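Local coordinates for acyl-[acyl-carrier-protein]--UDP-N-acetylglucosamine O-acyltransferase (Acinetobacter baumannii, PDB 4E6U), which catalyses the transfer of an acyl chain from acyl carrier protein to UDP-N-acetylglucosamine, a step in making bacterial lipopolysaccharide, at residues 29-34 with 47-52; 159-164 with 177-182; 165-170 with 181-186. One frame throughout, in Å; residues are numbered along the deposited sequence.

Interaction 1: 29-34 with 47-52; sequences GPYCII and HSHVVV
Ile33 pairs with Val51 and Ile34 with Val52 in parallel register, where successive coils of the left-handed parallel beta-helix of the hexapeptide-repeat family stack. His49 N donates to Pro30 O (2.9 Å), the carbonyl of the central peptide of the type II turn Gly29 to Cys32. Where the strands start, Ile33 N donates to Val50 O (2.9 Å) and Val52 N to Ile33 O (2.8 Å, almost straight at 168°). Apolar contacts fall on both faces: Ile33 CG1 lies 4.2 Å from Val51 CG2, while Ile34 CD1 meets Val52 CG2 at 3.8 Å, and Leu46 touches both Ile34 and Val52. At the corner the side chains of Tyr31 and His49 run alongside each other, their rings meeting obliquely with planes at 50°. Both reach neighbouring subunits: Tyr31 OH bonds Thr13 O of the second subunit, its ring meets Tyr31 of the second and of the third subunit edge-to-face, and His49 NE2 weakly bonds Tyr31 O of the second subunit. Ser48 OG shares a 2.8 Å hydrogen bond with His49 ND1 in the imidazole plane, which helps fix the ring's rotation. Over one face of that ring sits Tyr31 CB, a CH-pi contact 4.3 Å from the centroid.

Interaction 2: 159-164 with 177-182; sequences SGIHQF and SLILKD. With EDO (1,2-ethanediol), chain I.
Ser159 OG has three polar partners: Ser177 N donates to it across the coils (3.0 Å), and it bonds Gly156 O within its own coil and, weakly, Gly174 O. With OG anti to its own carbonyl carbon, beside the backbone N (chi1 -64°), the hydroxyl takes up an amide of the next coil just ahead of the paired strands. Ser177 OG repeats the pattern one coil on, bonding Gly174 O and Gly191 N. From there the backbones run parallel. Gly160 N donates to Ser177 O (2.9 Å), Ile179 N to Gly160 O (2.8 Å, N-H...O 174°), and His162 N to Ile179 O (2.9 Å), so the bonds alternate in direction between the strands. Ile161 and Ile179 turn to the same face, Ile161 CG1 lying 4.3 Å from Ile179 CB, and both rest on Ile167 and Ile173 inside the coil. Beyond the strand, His162 CG is anti to the backbone N (chi1 -168°), and the imidazole meets Leu180 obliquely, CD2 of His162 lying 3.9 Å from Leu180 CD2. ND1 of the same ring donates to Gln163 O, tying the ring to the backbone of the next residue. An ethanediol, probably from the crystallisation liquor, places O1 at the ring edge, in plane, and takes a weak bond from Gln163 NE2. Where the segments spread apart, a water bridges them, donating to Phe164 O (2.9 Å) and to Asp182 OD1 (2.6 Å); Asp182 OD2 bonds Ser259 OG. Ile161, Ile167, Ile173 and Ile179, six residues apart and facing inward, follow the hexapeptide repeat of the left-handed parallel beta-helix.

Interaction 3: 165-170 with 181-186; sequences CKIDSY and KDVPAY
Asp182 CG stands anti to its own carbonyl carbon, beside the backbone N (chi1 -68°), and Lys166 CG does likewise (chi1 -57°); the carboxylate lies alongside Lys166, the two side chains pointing the same way. OD1 accepts Lys166 N at 2.9 Å, the donor coming from above the carboxylate plane. The aliphatic part of Lys166 packs against the acid, CB lying 3.8 Å from Asp182 CG, but NZ and OD2 are too far apart for a salt bridge; OD2 instead bonds Ser259 OG. The amide and the water that donate to OD1 would probably favour the ionised acid. Next come two backbone bonds around the bridged pair Ile167 and Val183: Val183 N to Lys166 O, and Asp168 N to Val183 O, both 2.9 Å. On the inward side Ile167 CD1 meets Val183 CG2 at 3.7 Å, the side chains crossing at a slant. Asp168 CB abuts Ala185 N, while its OD2 bonds Ser255 OG of helix 250-258, which also takes the amide of Ala185. At the far corner Tyr186 N donates to Ser169 O (2.9 Å). The side chains of Tyr170 and Tyr186 run alongside each other; their ring planes are nearly parallel (9°) but so displaced that little of one ring lies over the other, and the closest atoms are Tyr170 CD1 and Tyr186 CE1, at 3.6 Å. Tyr186 OH continues to Glu248 O. The last coil of the left-handed beta-helix is thus paired with the segment leading out of it, against which the C-terminal helical domain is packed.

How the interactions relate
Interactions 1 and 2 join neighbouring coils on one parallel sheet of the beta-helix, near its opposite ends: their centres lie 31 Å apart, with nearest atoms about 21 Å away. Interaction 3 pairs the last strand of a second sheet, 166-167, with the loop that follows strand 178-179. Along the chain interaction 1 is completed first, whereas interactions 2 and 3 overlap at their second segments, sharing Lys181 and Asp182. Their centres are 10 Å apart, and they touch through Ile161 and Ile179 against Ile167 inside the coil and through Leu180 against Cys165. Interaction 1 sits at the subunit interface, which interaction 2 also touches at Leu178, while helix 250-258 packs on interaction 3.

Interaction 1: 29-34 with 47-52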
# COMPACT_ATOMS: atom_id res chain seq x y z
N GLY A 29 -25.02 -4.63 4.77
CA GLY A 29 -24.82 -4.40 6.19
C GLY A 29 -24.96 -2.96 6.63
O GLY A 29 -25.25 -2.05 5.84
N PRO A 30 -24.74 -2.73 7.93
CA PRO A 30 -24.91 -1.39 8.46
C PRO A 30 -24.01 -0.34 7.81
O PRO A 30 -22.87 -0.62 7.44
CB PRO A 30 -24.51 -1.54 9.94
CG PRO A 30 -24.62 -2.98 10.26
CD PRO A 30 -24.42 -3.73 8.97
N TYR A 31 -24.56 0.86 7.65
CA TYR A 31 -23.79 2.04 7.26
C TYR A 31 -23.23 1.95 5.86
O TYR A 31 -22.24 2.59 5.57
CB TYR A 31 -22.71 2.37 8.33
CG TYR A 31 -23.27 2.42 9.74
CD1 TYR A 31 -22.77 1.62 10.78
CD2 TYR A 31 -24.35 3.25 10.02
CE1 TYR A 31 -23.33 1.71 12.07
CE2 TYR A 31 -24.91 3.32 11.28
CZ TYR A 31 -24.41 2.54 12.29
OH TYR A 31 -25.02 2.66 13.52
N CYS A 32 -23.83 1.13 5.01
CA CYS A 32 -23.51 1.13 3.58
C CYS A 32 -24.20 2.26 2.86
O CYS A 32 -25.31 2.68 3.24
CB CYS A 32 -23.94 -0.18 2.91
SG CYS A 32 -22.91 -1.60 3.36
N ILE A 33 -23.57 2.72 1.78
CA ILE A 33 -24.15 3.73 0.92
C ILE A 33 -24.25 3.14 -0.46
O ILE A 33 -23.24 2.68 -1.02
CB ILE A 33 -23.24 4.99 0.86
CG1 ILE A 33 -22.96 5.56 2.27
CG2 ILE A 33 -23.80 6.03 -0.13
CD1 ILE A 33 -24.21 5.93 3.05
N ILE A 34 -25.45 3.13 -1.01
CA ILE A 34 -25.68 2.68 -2.37
C ILE A 34 -26.14 3.87 -3.19
O ILE A 34 -27.23 4.42 -2.94
CB ILE A 34 -26.75 1.55 -2.44
CG1 ILE A 34 -26.45 0.41 -1.46
CG2 ILE A 34 -26.93 1.06 -3.89
CD1 ILE A 34 -25.10 -0.27 -1.69
N HIS A 47 -20.88 -6.32 3.30
CA HIS A 47 -20.71 -6.21 4.75
C HIS A 47 -21.11 -4.80 5.20
O HIS A 47 -21.79 -4.09 4.46
CB HIS A 47 -19.25 -6.55 5.06
CG HIS A 47 -18.94 -8.00 4.88
ND1 HIS A 47 -18.61 -8.83 5.94
CD2 HIS A 47 -18.97 -8.79 3.78
CE1 HIS A 47 -18.42 -10.06 5.48
NE2 HIS A 47 -18.65 -10.06 4.18
N SER A 48 -20.72 -4.40 6.40
CA SER A 48 -20.94 -3.01 6.82
C SER A 48 -20.00 -2.08 6.06
O SER A 48 -18.98 -2.51 5.50
CB SER A 48 -20.70 -2.86 8.33
OG SER A 48 -19.32 -2.91 8.67
N HIS A 49 -20.32 -0.79 6.04
CA HIS A 49 -19.36 0.23 5.63
C HIS A 49 -18.84 0.08 4.20
O HIS A 49 -17.67 0.39 3.91
CB HIS A 49 -18.15 0.32 6.59
CG HIS A 49 -18.49 0.74 7.98
ND1 HIS A 49 -18.75 -0.16 8.99
CD2 HIS A 49 -18.57 1.97 8.54
CE1 HIS A 49 -19.00 0.49 10.10
NE2 HIS A 49 -18.89 1.78 9.87
N VAL A 50 -19.70 -0.36 3.29
CA VAL A 50 -19.37 -0.38 1.87
C VAL A 50 -19.99 0.82 1.20
O VAL A 50 -21.17 1.11 1.42
CB VAL A 50 -19.87 -1.69 1.19
CG1 VAL A 50 -19.58 -1.65 -0.32
CG2 VAL A 50 -19.21 -2.91 1.84
N VAL A 51 -19.22 1.49 0.36
CA VAL A 51 -19.76 2.57 -0.48
C VAL A 51 -19.76 2.11 -1.94
O VAL A 51 -18.72 1.73 -2.48
CB VAL A 51 -18.95 3.88 -0.34
CG1 VAL A 51 -19.41 4.92 -1.39
CG2 VAL A 51 -19.05 4.43 1.09
N VAL A 52 -20.94 2.08 -2.55
CA VAL A 52 -21.05 1.93 -4.00
C VAL A 52 -21.44 3.30 -4.53
O VAL A 52 -22.57 3.76 -4.35
CB VAL A 52 -22.06 0.84 -4.41
CG1 VAL A 52 -21.96 0.63 -5.91
CG2 VAL A 52 -21.84 -0.46 -3.66

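Interaction 2: 159-164 with 177-182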
# COMPACT_ATOMS: atom_id res chain seq x y z
N SER A 159 2.39 -5.12 -5.81
CA SER A 159 2.81 -4.87 -7.18
C SER A 159 1.99 -3.74 -7.79
O SER A 159 0.87 -3.44 -7.33
CB SER A 159 2.68 -6.12 -8.04
OG SER A 159 3.55 -7.14 -7.57
N GLY A 160 2.57 -3.10 -8.80
CA GLY A 160 1.91 -2.05 -9.56
C GLY A 160 1.97 -2.36 -11.04
O GLY A 160 3.00 -2.81 -11.55
N ILE A 161 0.87 -2.12 -11.72
CA ILE A 161 0.79 -2.31 -13.16
C ILE A 161 0.51 -0.97 -13.82
O ILE A 161 -0.51 -0.36 -13.58
CB ILE A 161 -0.28 -3.33 -13.53
CG1 ILE A 161 -0.02 -4.64 -12.76
CG2 ILE A 161 -0.28 -3.57 -15.06
CD1 ILE A 161 -1.12 -5.64 -12.87
N HIS A 162 1.45 -0.53 -14.66
CA HIS A 162 1.40 0.77 -15.34
C HIS A 162 0.23 0.88 -16.32
O HIS A 162 -0.20 -0.11 -16.90
CB HIS A 162 2.74 0.95 -16.09
CG HIS A 162 2.99 2.34 -16.62
ND1 HIS A 162 2.55 2.76 -17.86
CD2 HIS A 162 3.68 3.37 -16.08
CE1 HIS A 162 2.95 4.01 -18.05
NE2 HIS A 162 3.63 4.41 -16.99
N GLN A 163 -0.26 2.10 -16.50
CA GLN A 163 -1.36 2.38 -17.44
C GLN A 163 -1.15 1.74 -18.82
O GLN A 163 -0.01 1.69 -19.33
CB GLN A 163 -1.61 3.88 -17.58
CG GLN A 163 -0.38 4.66 -18.04
CD GLN A 163 -0.64 6.12 -18.37
OE1 GLN A 163 -1.76 6.61 -18.26
NE2 GLN A 163 0.40 6.82 -18.79
N PHE A 164 -2.23 1.22 -19.37
CA PHE A 164 -2.28 0.65 -20.73
C PHE A 164 -1.62 -0.70 -20.90
O PHE A 164 -1.69 -1.29 -21.98
CB PHE A 164 -1.76 1.64 -21.80
CG PHE A 164 -2.57 2.88 -21.91
CD1 PHE A 164 -3.80 2.86 -22.56
CD2 PHE A 164 -2.12 4.07 -21.36
CE1 PHE A 164 -4.56 4.04 -22.67
CE2 PHE A 164 -2.88 5.23 -21.45
CZ PHE A 164 -4.10 5.20 -22.10
N SER A 177 6.46 -6.23 -7.59
CA SER A 177 6.93 -5.91 -8.94
C SER A 177 6.38 -4.60 -9.45
O SER A 177 5.29 -4.16 -9.05
CB SER A 177 6.54 -7.02 -9.92
OG SER A 177 7.10 -8.26 -9.57
N LEU A 178 7.12 -3.98 -10.36
CA LEU A 178 6.66 -2.80 -11.08
C LEU A 178 6.57 -3.21 -12.54
O LEU A 178 7.58 -3.43 -13.18
CB LEU A 178 7.59 -1.60 -10.88
CG LEU A 178 7.24 -0.33 -11.68
CD1 LEU A 178 5.87 0.23 -11.30
CD2 LEU A 178 8.33 0.72 -11.50
N ILE A 179 5.35 -3.35 -13.04
CA ILE A 179 5.14 -3.79 -14.41
C ILE A 179 4.90 -2.60 -15.32
O ILE A 179 3.92 -1.88 -15.16
CB ILE A 179 3.96 -4.79 -14.49
CG1 ILE A 179 4.22 -6.01 -13.59
CG2 ILE A 179 3.69 -5.19 -15.95
CD1 ILE A 179 5.46 -6.83 -13.95
N LEU A 180 5.81 -2.39 -16.27
CA LEU A 180 5.76 -1.21 -17.14
C LEU A 180 5.40 -1.54 -18.58
O LEU A 180 5.14 -0.63 -19.38
CB LEU A 180 7.09 -0.45 -17.10
CG LEU A 180 7.56 0.03 -15.74
CD1 LEU A 180 8.93 0.70 -15.89
CD2 LEU A 180 6.56 1.00 -15.12
N LYS A 181 5.41 -2.83 -18.92
CA LYS A 181 5.12 -3.31 -20.27
C LYS A 181 4.24 -4.55 -20.17
O LYS A 181 3.90 -4.99 -19.07
CB LYS A 181 6.43 -3.60 -21.02
CG LYS A 181 7.24 -2.34 -21.31
CD LYS A 181 8.42 -2.65 -22.19
CE LYS A 181 9.20 -1.40 -22.48
NZ LYS A 181 10.48 -1.76 -23.17
N ASP A 182 3.85 -5.10 -21.31
CA ASP A 182 2.89 -6.20 -21.31
C ASP A 182 3.50 -7.49 -20.82
O ASP A 182 4.70 -7.74 -21.05
CB ASP A 182 2.34 -6.42 -22.71
CG ASP A 182 1.47 -5.30 -23.20
OD1 ASP A 182 1.19 -4.32 -22.45
OD2 ASP A 182 1.04 -5.40 -24.37
C1 EDO I . 3.76 6.80 -20.34
O1 EDO I . 2.46 6.27 -20.62
C2 EDO I . 4.76 6.25 -21.35
O2 EDO I . 5.76 5.49 -20.67
O HOH W 1 -0.03 -2.57 -23.97

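Interaction 3: 165-170 with 181-186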
# COMPACT_ATOMS: atom_id res chain seq x y z
N CYS A 165 -0.99 -1.22 -19.85
CA CYS A 165 -0.41 -2.55 -19.95
C CYS A 165 -1.45 -3.66 -20.12
O CYS A 165 -2.63 -3.50 -19.73
CB CYS A 165 0.46 -2.86 -18.73
SG CYS A 165 2.00 -1.92 -18.68
N LYS A 166 -1.02 -4.78 -20.69
CA LYS A 166 -1.86 -5.94 -20.90
C LYS A 166 -1.21 -7.14 -20.25
O LYS A 166 -0.07 -7.49 -20.54
CB LYS A 166 -2.09 -6.17 -22.40
CG LYS A 166 -2.71 -4.95 -23.06
CD LYS A 166 -2.87 -5.08 -24.58
CE LYS A 166 -3.35 -3.78 -25.18
NZ LYS A 166 -4.70 -3.36 -24.68
N ILE A 167 -1.94 -7.77 -19.32
CA ILE A 167 -1.43 -8.89 -18.55
C ILE A 167 -2.29 -10.08 -18.91
O ILE A 167 -3.48 -10.16 -18.55
CB ILE A 167 -1.54 -8.61 -17.02
CG1 ILE A 167 -1.00 -7.21 -16.69
CG2 ILE A 167 -0.86 -9.73 -16.23
CD1 ILE A 167 0.46 -6.98 -17.06
N ASP A 168 -1.72 -10.99 -19.69
CA ASP A 168 -2.55 -12.01 -20.31
C ASP A 168 -2.71 -13.29 -19.49
O ASP A 168 -2.09 -13.46 -18.42
CB ASP A 168 -2.07 -12.27 -21.75
CG ASP A 168 -2.63 -11.24 -22.73
OD1 ASP A 168 -3.55 -10.48 -22.37
OD2 ASP A 168 -2.19 -11.20 -23.90
N SER A 169 -3.57 -14.18 -19.97
CA SER A 169 -4.02 -15.30 -19.15
C SER A 169 -2.92 -16.21 -18.68
O SER A 169 -1.94 -16.43 -19.41
CB SER A 169 -5.09 -16.09 -19.89
OG SER A 169 -6.21 -15.26 -20.12
N TYR A 170 -3.06 -16.72 -17.46
CA TYR A 170 -2.15 -17.70 -16.85
C TYR A 170 -0.77 -17.16 -16.50
O TYR A 170 0.13 -17.91 -16.11
CB TYR A 170 -2.00 -18.97 -17.72
CG TYR A 170 -3.32 -19.60 -18.13
CD1 TYR A 170 -3.79 -19.48 -19.44
CD2 TYR A 170 -4.10 -20.31 -17.21
CE1 TYR A 170 -5.00 -20.05 -19.83
CE2 TYR A 170 -5.31 -20.88 -17.58
CZ TYR A 170 -5.75 -20.74 -18.89
OH TYR A 170 -6.95 -21.32 -19.24
N LYS A 181 5.41 -2.83 -18.92
CA LYS A 181 5.12 -3.31 -20.27
C LYS A 181 4.24 -4.55 -20.17
O LYS A 181 3.90 -4.99 -19.07
CB LYS A 181 6.43 -3.60 -21.02
CG LYS A 181 7.24 -2.34 -21.31
CD LYS A 181 8.42 -2.65 -22.19
CE LYS A 181 9.20 -1.40 -22.48
NZ LYS A 181 10.48 -1.76 -23.17
N ASP A 182 3.85 -5.10 -21.31
CA ASP A 182 2.89 -6.20 -21.31
C ASP A 182 3.50 -7.49 -20.82
O ASP A 182 4.70 -7.74 -21.05
CB ASP A 182 2.34 -6.42 -22.71
CG ASP A 182 1.47 -5.30 -23.20
OD1 ASP A 182 1.19 -4.32 -22.45
OD2 ASP A 182 1.04 -5.40 -24.37
N VAL A 183 2.69 -8.31 -20.16
CA VAL A 183 3.12 -9.63 -19.72
C VAL A 183 2.33 -10.65 -20.51
O VAL A 183 1.12 -10.80 -20.33
CB VAL A 183 2.93 -9.83 -18.20
CG1 VAL A 183 3.38 -11.23 -17.77
CG2 VAL A 183 3.71 -8.76 -17.44
N PRO A 184 3.00 -11.38 -21.41
CA PRO A 184 2.27 -12.31 -22.26
C PRO A 184 1.68 -13.51 -21.51
O PRO A 184 2.06 -13.79 -20.36
CB PRO A 184 3.34 -12.78 -23.27
CG PRO A 184 4.33 -11.70 -23.27
CD PRO A 184 4.40 -11.22 -21.85
N ALA A 185 0.76 -14.20 -22.19
CA ALA A 185 0.12 -15.40 -21.66
C ALA A 185 1.15 -16.38 -21.14
O ALA A 185 2.20 -16.56 -21.77
CB ALA A 185 -0.75 -16.06 -22.74
N TYR A 186 0.87 -17.00 -19.99
CA TYR A 186 1.73 -18.02 -19.36
C TYR A 186 3.05 -17.52 -18.77
O TYR A 186 3.78 -18.31 -18.19
CB TYR A 186 2.11 -19.16 -20.33
CG TYR A 186 1.01 -19.65 -21.22
CD1 TYR A 186 -0.09 -20.32 -20.69
CD2 TYR A 186 1.09 -19.48 -22.60
CE1 TYR A 186 -1.11 -20.78 -21.52
CE2 TYR A 186 0.09 -19.94 -23.44
CZ TYR A 186 -1.01 -20.59 -22.90
OH TYR A 186 -1.99 -21.06 -23.74